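Local coordinates for protein malonyl-CoA decarboxylase (Rhodopseudomonas palustris, PDB 4KSA) that probably catalyses the decarboxylation of malonyl-CoA to acetyl-CoA and carbon dioxide, at residues Ala312-Leu315 with Lys316-Asp320; Glu336-Thr340 with Pro341-Asp345; Ser400-Gly403 with Met404-His408. All blocks are in the same frame, centred on the assembly; numbering follows the deposited sequence.

Contact 1 of 3, residues Ala312-Leu315 with Lys316-Asp320; sequences AKWL and KRERD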
ATOM      1  N   ALA A 312      21.554 -42.078   9.546  1.00 54.43           N
ATOM      2  CA  ALA A 312      21.670 -43.450   9.075  1.00 56.45           C
ATOM      3  C   ALA A 312      22.989 -43.659   8.335  1.00 57.96           C
ATOM      4  O   ALA A 312      23.729 -44.616   8.600  1.00 58.04           O
ATOM      5  CB  ALA A 312      20.504 -43.788   8.160  1.00 56.27           C
ATOM      6  N   LYS A 313      23.282 -42.754   7.408  1.00 59.37           N
ATOM      7  CA  LYS A 313      24.502 -42.846   6.626  1.00 60.34           C
ATOM      8  C   LYS A 313      25.712 -42.841   7.545  1.00 58.83           C
ATOM      9  O   LYS A 313      26.649 -43.624   7.371  1.00 58.93           O
ATOM     10  CB  LYS A 313      24.596 -41.675   5.637  1.00 63.78           C
ATOM     11  CG  LYS A 313      23.339 -41.444   4.785  1.00 68.34           C
ATOM     12  CD  LYS A 313      23.677 -40.650   3.513  1.00 70.91           C
ATOM     13  CE  LYS A 313      22.430 -40.172   2.748  1.00 71.82           C
ATOM     14  NZ  LYS A 313      21.835 -38.911   3.315  1.00 72.49           N
ATOM     15  N   TRP A 314      25.687 -41.954   8.529  1.00 57.29           N
ATOM     16  CA  TRP A 314      26.788 -41.841   9.471  1.00 56.93           C
ATOM     17  C   TRP A 314      26.966 -43.114  10.286  1.00 58.48           C
ATOM     18  O   TRP A 314      28.086 -43.582  10.456  1.00 57.52           O
ATOM     19  CB  TRP A 314      26.552 -40.673  10.422  1.00 54.67           C
ATOM     20  CG  TRP A 314      27.601 -40.551  11.482  1.00 52.99           C
ATOM     21  CD1 TRP A 314      28.837 -39.998  11.350  1.00 52.54           C
ATOM     22  CD2 TRP A 314      27.502 -40.995  12.843  1.00 53.35           C
ATOM     23  NE1 TRP A 314      29.522 -40.070  12.541  1.00 51.09           N
ATOM     24  CE2 TRP A 314      28.728 -40.682  13.474  1.00 51.75           C
ATOM     25  CE3 TRP A 314      26.502 -41.646  13.585  1.00 52.97           C
ATOM     26  CZ2 TRP A 314      28.975 -40.973  14.819  1.00 51.58           C
ATOM     27  CZ3 TRP A 314      26.749 -41.937  14.922  1.00 53.69           C
ATOM     28  CH2 TRP A 314      27.984 -41.606  15.523  1.00 52.65           C
ATOM     29  N   LEU A 315      25.856 -43.656  10.794  1.00 60.97           N
ATOM     30  CA  LEU A 315      25.868 -44.874  11.613  1.00 62.33           C
ATOM     31  C   LEU A 315      26.464 -46.038  10.847  1.00 63.28           C
ATOM     32  O   LEU A 315      27.186 -46.854  11.411  1.00 62.77           O
ATOM     33  CB  LEU A 315      24.449 -45.236  12.061  1.00 61.81           C
ATOM     34  CG  LEU A 315      24.325 -46.394  13.060  1.00 61.79           C
ATOM     35  CD1 LEU A 315      25.125 -46.065  14.312  1.00 59.96           C
ATOM     36  CD2 LEU A 315      22.853 -46.634  13.411  1.00 59.18           C
ATOM     37  N   LYS A 316      26.133 -46.103   9.560  1.00 65.66           N
ATOM     38  CA  LYS A 316      26.631 -47.129   8.643  1.00 66.70           C
ATOM     39  C   LYS A 316      28.150 -47.063   8.649  1.00 67.48           C
ATOM     40  O   LYS A 316      28.831 -48.045   8.906  1.00 68.88           O
ATOM     41  CB  LYS A 316      26.113 -46.839   7.233  1.00 67.21           C
ATOM     42  CG  LYS A 316      26.881 -47.497   6.105  1.00 69.07           C
ATOM     43  CD  LYS A 316      26.602 -48.988   6.017  1.00 71.21           C
ATOM     44  CE  LYS A 316      27.225 -49.580   4.753  1.00 72.00           C
ATOM     45  NZ  LYS A 316      27.272 -51.078   4.759  1.00 72.13           N
ATOM     46  N   ARG A 317      28.666 -45.878   8.362  1.00 68.10           N
ATOM     47  CA  ARG A 317      30.098 -45.638   8.328  1.00 68.12           C
ATOM     48  C   ARG A 317      30.761 -46.012   9.655  1.00 66.64           C
ATOM     49  O   ARG A 317      31.887 -46.496   9.683  1.00 66.29           O
ATOM     50  CB  ARG A 317      30.337 -44.157   8.027  1.00 69.57           C
ATOM     51  CG  ARG A 317      31.787 -43.741   7.849  1.00 73.03           C
ATOM     52  CD  ARG A 317      31.854 -42.225   7.702  1.00 76.68           C
ATOM     53  NE  ARG A 317      30.734 -41.726   6.898  1.00 78.41           N
ATOM     54  CZ  ARG A 317      30.055 -40.611   7.169  1.00 78.94           C
ATOM     55  NH1 ARG A 317      30.386 -39.867   8.222  1.00 76.82           N
ATOM     56  NH2 ARG A 317      29.023 -40.256   6.405  1.00 78.58           N
ATOM     57  N   GLU A 318      30.056 -45.788  10.754  1.00 65.55           N
ATOM     58  CA  GLU A 318      30.601 -46.074  12.073  1.00 65.31           C
ATOM     59  C   GLU A 318      30.668 -47.574  12.330  1.00 65.76           C
ATOM     60  O   GLU A 318      31.558 -48.063  13.027  1.00 65.34           O
ATOM     61  CB  GLU A 318      29.744 -45.397  13.143  1.00 64.55           C
ATOM     62  CG  GLU A 318      30.461 -45.149  14.454  1.00 64.65           C
ATOM     63  CD  GLU A 318      31.742 -44.367  14.266  1.00 65.81           C
ATOM     64  OE1 GLU A 318      31.725 -43.397  13.479  1.00 67.23           O
ATOM     65  OE2 GLU A 318      32.760 -44.710  14.908  1.00 66.27           O
ATOM     66  N   ARG A 319      29.712 -48.299  11.769  1.00 65.92           N
ATOM     67  CA  ARG A 319      29.671 -49.736  11.933  1.00 65.82           C
ATOM     68  C   ARG A 319      30.740 -50.367  11.059  1.00 67.67           C
ATOM     69  O   ARG A 319      31.602 -51.104  11.559  1.00 68.74           O
ATOM     70  CB  ARG A 319      28.287 -50.273  11.563  1.00 64.84           C
ATOM     71  CG  ARG A 319      27.214 -49.941  12.595  1.00 63.72           C
ATOM     72  CD  ARG A 319      26.277 -51.121  12.816  1.00 63.39           C
ATOM     73  NE  ARG A 319      25.099 -51.086  11.959  1.00 64.03           N
ATOM     74  CZ  ARG A 319      24.291 -52.125  11.766  1.00 64.75           C
ATOM     75  NH1 ARG A 319      23.234 -52.007  10.978  1.00 64.49           N
ATOM     76  NH2 ARG A 319      24.553 -53.291  12.341  1.00 64.87           N
ATOM     77  N   ASP A 320      30.695 -50.056   9.762  1.00 68.97           N
ATOM     78  CA  ASP A 320      31.661 -50.584   8.795  1.00 69.34           C
ATOM     79  C   ASP A 320      33.098 -50.283   9.200  1.00 70.45           C
ATOM     80  O   ASP A 320      34.046 -50.864   8.665  1.00 70.82           O
ATOM     81  CB  ASP A 320      31.384 -50.025   7.407  1.00 67.96           C
ATOM     82  CG  ASP A 320      30.114 -50.586   6.809  1.00 69.98           C
ATOM     83  OD1 ASP A 320      29.813 -50.266   5.645  1.00 71.77           O
ATOM     84  OD2 ASP A 320      29.409 -51.352   7.500  1.00 70.84           O
TER

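Contact 2 of 3, residues Glu336-Thr340 with Pro341-Asp345; sequences EALDT and PNWFD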
ATOM      1  N   GLU A 336      22.665 -54.864  15.293  1.00 71.61           N
ATOM      2  CA  GLU A 336      22.266 -55.812  14.249  1.00 75.28           C
ATOM      3  C   GLU A 336      20.751 -55.885  14.123  1.00 76.29           C
ATOM      4  O   GLU A 336      20.219 -56.358  13.117  1.00 75.82           O
ATOM      5  CB  GLU A 336      22.812 -57.215  14.541  1.00 77.55           C
ATOM      6  CG  GLU A 336      24.330 -57.327  14.541  1.00 80.65           C
ATOM      7  CD  GLU A 336      24.807 -58.763  14.704  1.00 82.06           C
ATOM      8  OE1 GLU A 336      24.521 -59.376  15.757  1.00 82.70           O
ATOM      9  OE2 GLU A 336      25.468 -59.280  13.776  1.00 82.80           O
ATOM     10  N   ALA A 337      20.065 -55.418  15.161  1.00 78.22           N
ATOM     11  CA  ALA A 337      18.610 -55.408  15.186  1.00 80.14           C
ATOM     12  C   ALA A 337      18.081 -54.452  14.118  1.00 81.78           C
ATOM     13  O   ALA A 337      17.079 -54.731  13.457  1.00 81.53           O
ATOM     14  CB  ALA A 337      18.119 -54.983  16.568  1.00 78.83           C
ATOM     15  N   LEU A 338      18.767 -53.326  13.948  1.00 83.38           N
ATOM     16  CA  LEU A 338      18.369 -52.330  12.964  1.00 85.20           C
ATOM     17  C   LEU A 338      18.300 -52.914  11.561  1.00 86.91           C
ATOM     18  O   LEU A 338      17.622 -52.373  10.691  1.00 86.87           O
ATOM     19  CB  LEU A 338      19.346 -51.154  12.992  1.00 84.29           C
ATOM     20  CG  LEU A 338      19.313 -50.356  14.296  1.00 83.63           C
ATOM     21  CD1 LEU A 338      20.479 -49.390  14.358  1.00 81.81           C
ATOM     22  CD2 LEU A 338      17.983 -49.630  14.394  1.00 82.21           C
ATOM     23  N   ASP A 339      18.992 -54.029  11.350  1.00 89.56           N
ATOM     24  CA  ASP A 339      19.020 -54.681  10.044  1.00 92.25           C
ATOM     25  C   ASP A 339      17.934 -55.747   9.874  1.00 93.34           C
ATOM     26  O   ASP A 339      18.223 -56.879   9.480  1.00 94.09           O
ATOM     27  CB  ASP A 339      20.394 -55.320   9.812  1.00 93.34           C
ATOM     28  CG  ASP A 339      21.529 -54.318   9.901  1.00 94.58           C
ATOM     29  OD1 ASP A 339      21.482 -53.305   9.166  1.00 94.78           O
ATOM     30  OD2 ASP A 339      22.467 -54.543  10.699  1.00 94.90           O
ATOM     31  N   THR A 340      16.688 -55.386  10.167  1.00 93.99           N
ATOM     32  CA  THR A 340      15.573 -56.319  10.039  1.00 94.69           C
ATOM     33  C   THR A 340      14.328 -55.592   9.548  1.00 95.51           C
ATOM     34  O   THR A 340      14.181 -54.392   9.759  1.00 96.12           O
ATOM     35  CB  THR A 340      15.247 -56.997  11.382  1.00 94.66           C
ATOM     36  OG1 THR A 340      15.010 -55.989  12.371  1.00 94.64           O
ATOM     37  CG2 THR A 340      16.396 -57.907  11.820  1.00 93.64           C
ATOM     38  N   PRO A 341      13.404 -56.324   8.906  1.00 96.16           N
ATOM     39  CA  PRO A 341      12.148 -55.804   8.357  1.00 95.20           C
ATOM     40  C   PRO A 341      11.485 -54.679   9.138  1.00 93.89           C
ATOM     41  O   PRO A 341      11.525 -53.521   8.725  1.00 94.57           O
ATOM     42  CB  PRO A 341      11.267 -57.043   8.290  1.00 96.14           C
ATOM     43  CG  PRO A 341      12.243 -58.100   7.927  1.00 96.99           C
ATOM     44  CD  PRO A 341      13.412 -57.799   8.850  1.00 97.21           C
ATOM     45  N   ASN A 342      10.867 -55.017  10.263  1.00 91.52           N
ATOM     46  CA  ASN A 342      10.180 -54.007  11.051  1.00 89.51           C
ATOM     47  C   ASN A 342      10.514 -54.097  12.525  1.00 87.72           C
ATOM     48  O   ASN A 342       9.611 -54.134  13.356  1.00 88.15           O
ATOM     49  CB  ASN A 342       8.666 -54.155  10.886  1.00 90.24           C
ATOM     50  CG  ASN A 342       8.252 -54.388   9.449  1.00 91.87           C
ATOM     51  OD1 ASN A 342       8.619 -55.397   8.837  1.00 92.03           O
ATOM     52  ND2 ASN A 342       7.480 -53.456   8.900  1.00 93.33           N
ATOM     53  N   TRP A 343      11.799 -54.119  12.860  1.00 85.44           N
ATOM     54  CA  TRP A 343      12.188 -54.209  14.262  1.00 83.56           C
ATOM     55  C   TRP A 343      11.351 -53.288  15.150  1.00 83.89           C
ATOM     56  O   TRP A 343      11.045 -53.632  16.292  1.00 84.41           O
ATOM     57  CB  TRP A 343      13.673 -53.880  14.437  1.00 81.20           C
ATOM     58  CG  TRP A 343      14.054 -52.497  14.025  1.00 79.08           C
ATOM     59  CD1 TRP A 343      14.578 -52.110  12.825  1.00 78.29           C
ATOM     60  CD2 TRP A 343      13.941 -51.311  14.817  1.00 77.90           C
ATOM     61  NE1 TRP A 343      14.802 -50.756  12.824  1.00 77.36           N
ATOM     62  CE2 TRP A 343      14.420 -50.241  14.033  1.00 77.39           C
ATOM     63  CE3 TRP A 343      13.481 -51.050  16.115  1.00 77.56           C
ATOM     64  CZ2 TRP A 343      14.451 -48.927  14.504  1.00 76.46           C
ATOM     65  CZ3 TRP A 343      13.512 -49.746  16.583  1.00 78.45           C
ATOM     66  CH2 TRP A 343      13.996 -48.699  15.777  1.00 77.57           C
ATOM     67  N   PHE A 344      10.975 -52.126  14.623  1.00 84.16           N
ATOM     68  CA  PHE A 344      10.173 -51.175  15.386  1.00 84.54           C
ATOM     69  C   PHE A 344       8.808 -51.744  15.788  1.00 84.25           C
ATOM     70  O   PHE A 344       8.151 -51.228  16.694  1.00 83.68           O
ATOM     71  CB  PHE A 344       9.995 -49.851  14.608  1.00 84.50           C
ATOM     72  CG  PHE A 344       9.397 -50.011  13.227  1.00 85.31           C
ATOM     73  CD1 PHE A 344      10.203 -50.315  12.132  1.00 84.87           C
ATOM     74  CD2 PHE A 344       8.028 -49.847  13.024  1.00 85.70           C
ATOM     75  CE1 PHE A 344       9.652 -50.455  10.852  1.00 85.79           C
ATOM     76  CE2 PHE A 344       7.468 -49.984  11.750  1.00 86.76           C
ATOM     77  CZ  PHE A 344       8.281 -50.289  10.662  1.00 86.02           C
ATOM     78  N   ASP A 345       8.384 -52.813  15.122  1.00 83.94           N
ATOM     79  CA  ASP A 345       7.109 -53.430  15.446  1.00 84.39           C
ATOM     80  C   ASP A 345       7.211 -54.431  16.609  1.00 84.43           C
ATOM     81  O   ASP A 345       6.311 -55.236  16.826  1.00 84.61           O
ATOM     82  CB  ASP A 345       6.518 -54.109  14.208  1.00 84.57           C
ATOM     83  CG  ASP A 345       6.038 -53.107  13.172  1.00 86.53           C
ATOM     84  OD1 ASP A 345       5.673 -51.979  13.571  1.00 85.91           O
ATOM     85  OD2 ASP A 345       6.009 -53.450  11.966  1.00 86.88           O
TER

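Contact 3 of 3, residues Ser400-Gly403 with Met404-His408; sequences SPNG and MRQSH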
ATOM      1  N   SER A 400       7.874 -43.787   9.192  1.00 76.92           N
ATOM      2  CA  SER A 400       7.502 -43.786   7.789  1.00 76.26           C
ATOM      3  C   SER A 400       8.678 -44.453   7.102  1.00 76.12           C
ATOM      4  O   SER A 400       9.824 -44.269   7.512  1.00 76.75           O
ATOM      5  CB  SER A 400       7.357 -42.355   7.275  1.00 76.22           C
ATOM      6  OG  SER A 400       8.600 -41.672   7.357  1.00 75.32           O
ATOM      7  N   PRO A 401       8.419 -45.254   6.067  1.00 75.49           N
ATOM      8  CA  PRO A 401       9.553 -45.895   5.402  1.00 75.39           C
ATOM      9  C   PRO A 401      10.704 -44.925   5.108  1.00 75.76           C
ATOM     10  O   PRO A 401      11.872 -45.318   5.114  1.00 75.81           O
ATOM     11  CB  PRO A 401       8.923 -46.493   4.143  1.00 74.77           C
ATOM     12  CG  PRO A 401       7.591 -45.757   4.006  1.00 74.85           C
ATOM     13  CD  PRO A 401       7.152 -45.613   5.418  1.00 74.50           C
ATOM     14  N   ASN A 402      10.377 -43.657   4.874  1.00 76.04           N
ATOM     15  CA  ASN A 402      11.402 -42.655   4.591  1.00 76.28           C
ATOM     16  C   ASN A 402      12.294 -42.383   5.787  1.00 75.63           C
ATOM     17  O   ASN A 402      13.504 -42.608   5.736  1.00 75.21           O
ATOM     18  CB  ASN A 402      10.767 -41.334   4.154  1.00 79.42           C
ATOM     19  CG  ASN A 402      11.763 -40.167   4.176  1.00 81.48           C
ATOM     20  OD1 ASN A 402      12.799 -40.200   3.503  1.00 80.58           O
ATOM     21  ND2 ASN A 402      11.447 -39.133   4.958  1.00 82.94           N
ATOM     22  N   GLY A 403      11.691 -41.880   6.859  1.00 75.63           N
ATOM     23  CA  GLY A 403      12.444 -41.571   8.061  1.00 76.55           C
ATOM     24  C   GLY A 403      13.320 -42.720   8.512  1.00 77.78           C
ATOM     25  O   GLY A 403      14.382 -42.518   9.107  1.00 77.86           O
HETATM   26  N   MSE A 404      12.876 -43.936   8.215  1.00 78.49           N
HETATM   27  CA  MSE A 404      13.608 -45.135   8.594  1.00 78.71           C
HETATM   28  C   MSE A 404      14.949 -45.254   7.861  1.00 77.11           C
HETATM   29  O   MSE A 404      15.952 -45.644   8.461  1.00 76.59           O
HETATM   30  CB  MSE A 404      12.731 -46.366   8.333  1.00 81.34           C
HETATM   31  CG  MSE A 404      13.014 -47.557   9.241  1.00 85.84           C
HETATM   32 SE   MSE A 404      13.092 -47.137  11.154  1.00 93.60          SE
HETATM   33  CE  MSE A 404      11.216 -46.833  11.511  1.00 90.53           C
ATOM     34  N   ARG A 405      14.973 -44.907   6.575  1.00 75.40           N
ATOM     35  CA  ARG A 405      16.208 -44.996   5.795  1.00 73.64           C
ATOM     36  C   ARG A 405      17.092 -43.794   6.067  1.00 71.63           C
ATOM     37  O   ARG A 405      18.309 -43.838   5.895  1.00 71.44           O
ATOM     38  CB  ARG A 405      15.892 -45.069   4.297  1.00 74.72           C
ATOM     39  CG  ARG A 405      15.606 -43.732   3.632  1.00 76.99           C
ATOM     40  CD  ARG A 405      15.234 -43.911   2.163  1.00 78.78           C
ATOM     41  NE  ARG A 405      13.952 -44.602   1.997  1.00 81.00           N
ATOM     42  CZ  ARG A 405      12.798 -44.002   1.708  1.00 81.94           C
ATOM     43  NH1 ARG A 405      12.748 -42.683   1.546  1.00 81.80           N
ATOM     44  NH2 ARG A 405      11.687 -44.722   1.586  1.00 80.59           N
ATOM     45  N   GLN A 406      16.458 -42.719   6.510  1.00 69.85           N
ATOM     46  CA  GLN A 406      17.143 -41.475   6.798  1.00 68.02           C
ATOM     47  C   GLN A 406      17.882 -41.474   8.143  1.00 67.26           C
ATOM     48  O   GLN A 406      19.051 -41.084   8.221  1.00 66.83           O
ATOM     49  CB  GLN A 406      16.107 -40.365   6.759  1.00 68.06           C
ATOM     50  CG  GLN A 406      16.647 -38.997   6.480  1.00 69.72           C
ATOM     51  CD  GLN A 406      15.617 -38.126   5.785  1.00 70.45           C
ATOM     52  OE1 GLN A 406      14.514 -37.910   6.298  1.00 69.32           O
ATOM     53  NE2 GLN A 406      15.970 -37.630   4.602  1.00 72.04           N
ATOM     54  N   SER A 407      17.205 -41.929   9.195  1.00 65.66           N
ATOM     55  CA  SER A 407      17.792 -41.947  10.530  1.00 63.87           C
ATOM     56  C   SER A 407      17.187 -43.014  11.436  1.00 63.77           C
ATOM     57  O   SER A 407      17.171 -42.850  12.653  1.00 64.39           O
ATOM     58  CB  SER A 407      17.572 -40.600  11.198  1.00 63.32           C
ATOM     59  OG  SER A 407      16.181 -40.343  11.299  1.00 59.53           O
ATOM     60  N   HIS A 408      16.686 -44.099  10.856  1.00 62.99           N
ATOM     61  CA  HIS A 408      16.086 -45.174  11.642  1.00 60.29           C
ATOM     62  C   HIS A 408      14.961 -44.644  12.543  1.00 59.56           C
ATOM     63  O   HIS A 408      14.869 -45.001  13.718  1.00 58.99           O
ATOM     64  CB  HIS A 408      17.167 -45.871  12.483  1.00 59.76           C
ATOM     65  CG  HIS A 408      18.285 -46.457  11.669  1.00 59.76           C
ATOM     66  ND1 HIS A 408      18.081 -47.429  10.711  1.00 60.40           N
ATOM     67  CD2 HIS A 408      19.614 -46.194  11.656  1.00 59.06           C
ATOM     68  CE1 HIS A 408      19.233 -47.734  10.142  1.00 59.29           C
ATOM     69  NE2 HIS A 408      20.181 -46.999  10.696  1.00 58.15           N
TER

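Contact 1 of 3, residues Ala312-Leu315 with Lys316-Asp320
Four successive hydrogen bonds, each from an amide to the carbonyl four residues earlier (K316 to A312, R317 to K313, E318 to W314, R319 to L315), wind A312-L315 and K316-D320 into consecutive turns of one alpha-helix, 311-320, in the C-terminal domain. The straightest joins R317 N to K313 O at 3.2 Å, with an N-H...O angle of 170°. On this scaffold W314 receives partners from both the third and the fourth residue ahead. With CG anti to the backbone N (chi1 176°), its indole stands out from the helix, and R317 runs back along the helix so that its NH1 comes to the ring edge, 3.5 Å from W314 CD1. The guanidinium stands nearly upright to the indole, the two planes 85° apart, so this is an edge approach and not a stacked cation-pi pair; one guanidinium face instead lies over W314 CA. E318 runs beside the indole and points the same way, its OE1 3.9 Å from W314 CZ2. The other carboxylate oxygen, OE2, is hydrogen-bonded to S324 OG, while Y364 also meets the W314 ring. L315 faces inward and is buried. R319 carries its guanidinium off to D339, but its aliphatic stem stays on the helix, where R319 CG lies 3.3 Å from L315 O.

Contact 2 of 3, residues Glu336-Thr340 with Pro341-Asp345
The loop joining helix 329-335 to helix 347-367 folds back on itself, bringing T340 and L338 against W343. From L338 the chain passes D339, the centre of an inverse gamma turn, then T340 and P341, before it enters a short 3-10 segment at W343-F344. The bend brings W343 back against A337, L338 and T340. W343 has its CG between the backbone N and the carbonyl carbon (chi1 62°), which turns the indole back toward the residues that precede the turn. L338 runs alongside, pointing the same way, and its CD2 lies 3.6 Å from both CZ2 and CE2 of W343, on the side of the ring opposite F344 CB. T340 crosses W343 at about a right angle, and its OG1 sits 3.2 Å from W343 CB. That hydroxyl donates to A337 O at 2.7 Å, nearly in line with the carbonyl (C=O...O angle 164°), a bond made within 336-340 that fixes the rotation of the threonine and closes the first half of the loop. A337 O lies 3.6 Å from W343 CB and 3.7 Å from W343 CD1 of the ring. The two halves thus meet by van der Waals contact, in one place leucine on indole and in the others oxygens against W343 carbons. Farther out, T349 and L353 of the following helix, together with L396, pack on W343. The whole is an irregular interhelical loop, with an inverse gamma turn and a 3-10 segment, whose buried tryptophan packs on the loop's own first half and on the next helix.

Contact 3 of 3, residues Ser400-Gly403 with Met404-His408
S400 is the N-cap of helix 401-407, and its O takes M404 N almost head-on, at a C=O...N angle of 173°, in the first i to i+4 bond. S400 OG accepts from G403 N at 3.1 Å (N-H...O angle 163°) and is also hydrogen-bonded to D398 OD2. The next carbonyls share their donors less evenly. P401 O receives only a weak bond from R405 N, whereas N402 O accepts Q406 N at 3.1 Å and, weakly, R405 N as well. G403 O is the main acceptor for S407 N at 2.9 Å, with Q406 N a weak second donor; G403 also has a backbone bond with G409. Among the side chains, R405 has its CG between the backbone N and the carbonyl carbon (chi1 81°), which folds the chain back over the first turn. P401 O and N402 CA lie over one face of its guanidinium, and NH1 comes 3.2 Å from N402 OD1 at an angle too poor for a hydrogen bond. S407 OG bonds to L410 O, and H408 N, where the chain leaves the helix with positive phi, reaches M404 O. Serine cap and main-chain bonds thus meet the helix's polar groups, and the guanidinium over P401 O may mildly polarise that carbonyl.

The three contacts sit together in the C-terminal domain and illustrate how local pieces assemble. Contact 1 is a surface contact, a helix carrying several charged side chains and one buried leucine; contacts 2 and 3 are partly buried. L315 CD2 of contact 1 packs 3.8 Å from L338 CD1 of contact 2 and also meets the H408 ring, so one leucine bridges to both neighbours. A salt bridge, R319 NH1 to D339 OD2 at 2.7 Å, joins contacts 1 and 2, whereas contacts 2 and 3 meet through W343, F344 and selenomethionine M404. Contacts 1 and 3 appear linked by backbone, with A312 N probably hydrogen-bonded to Q406 O. Regular main-chain bonding dominates the two helices; the loop has one side-chain bond, and its halves touch by van der Waals contact.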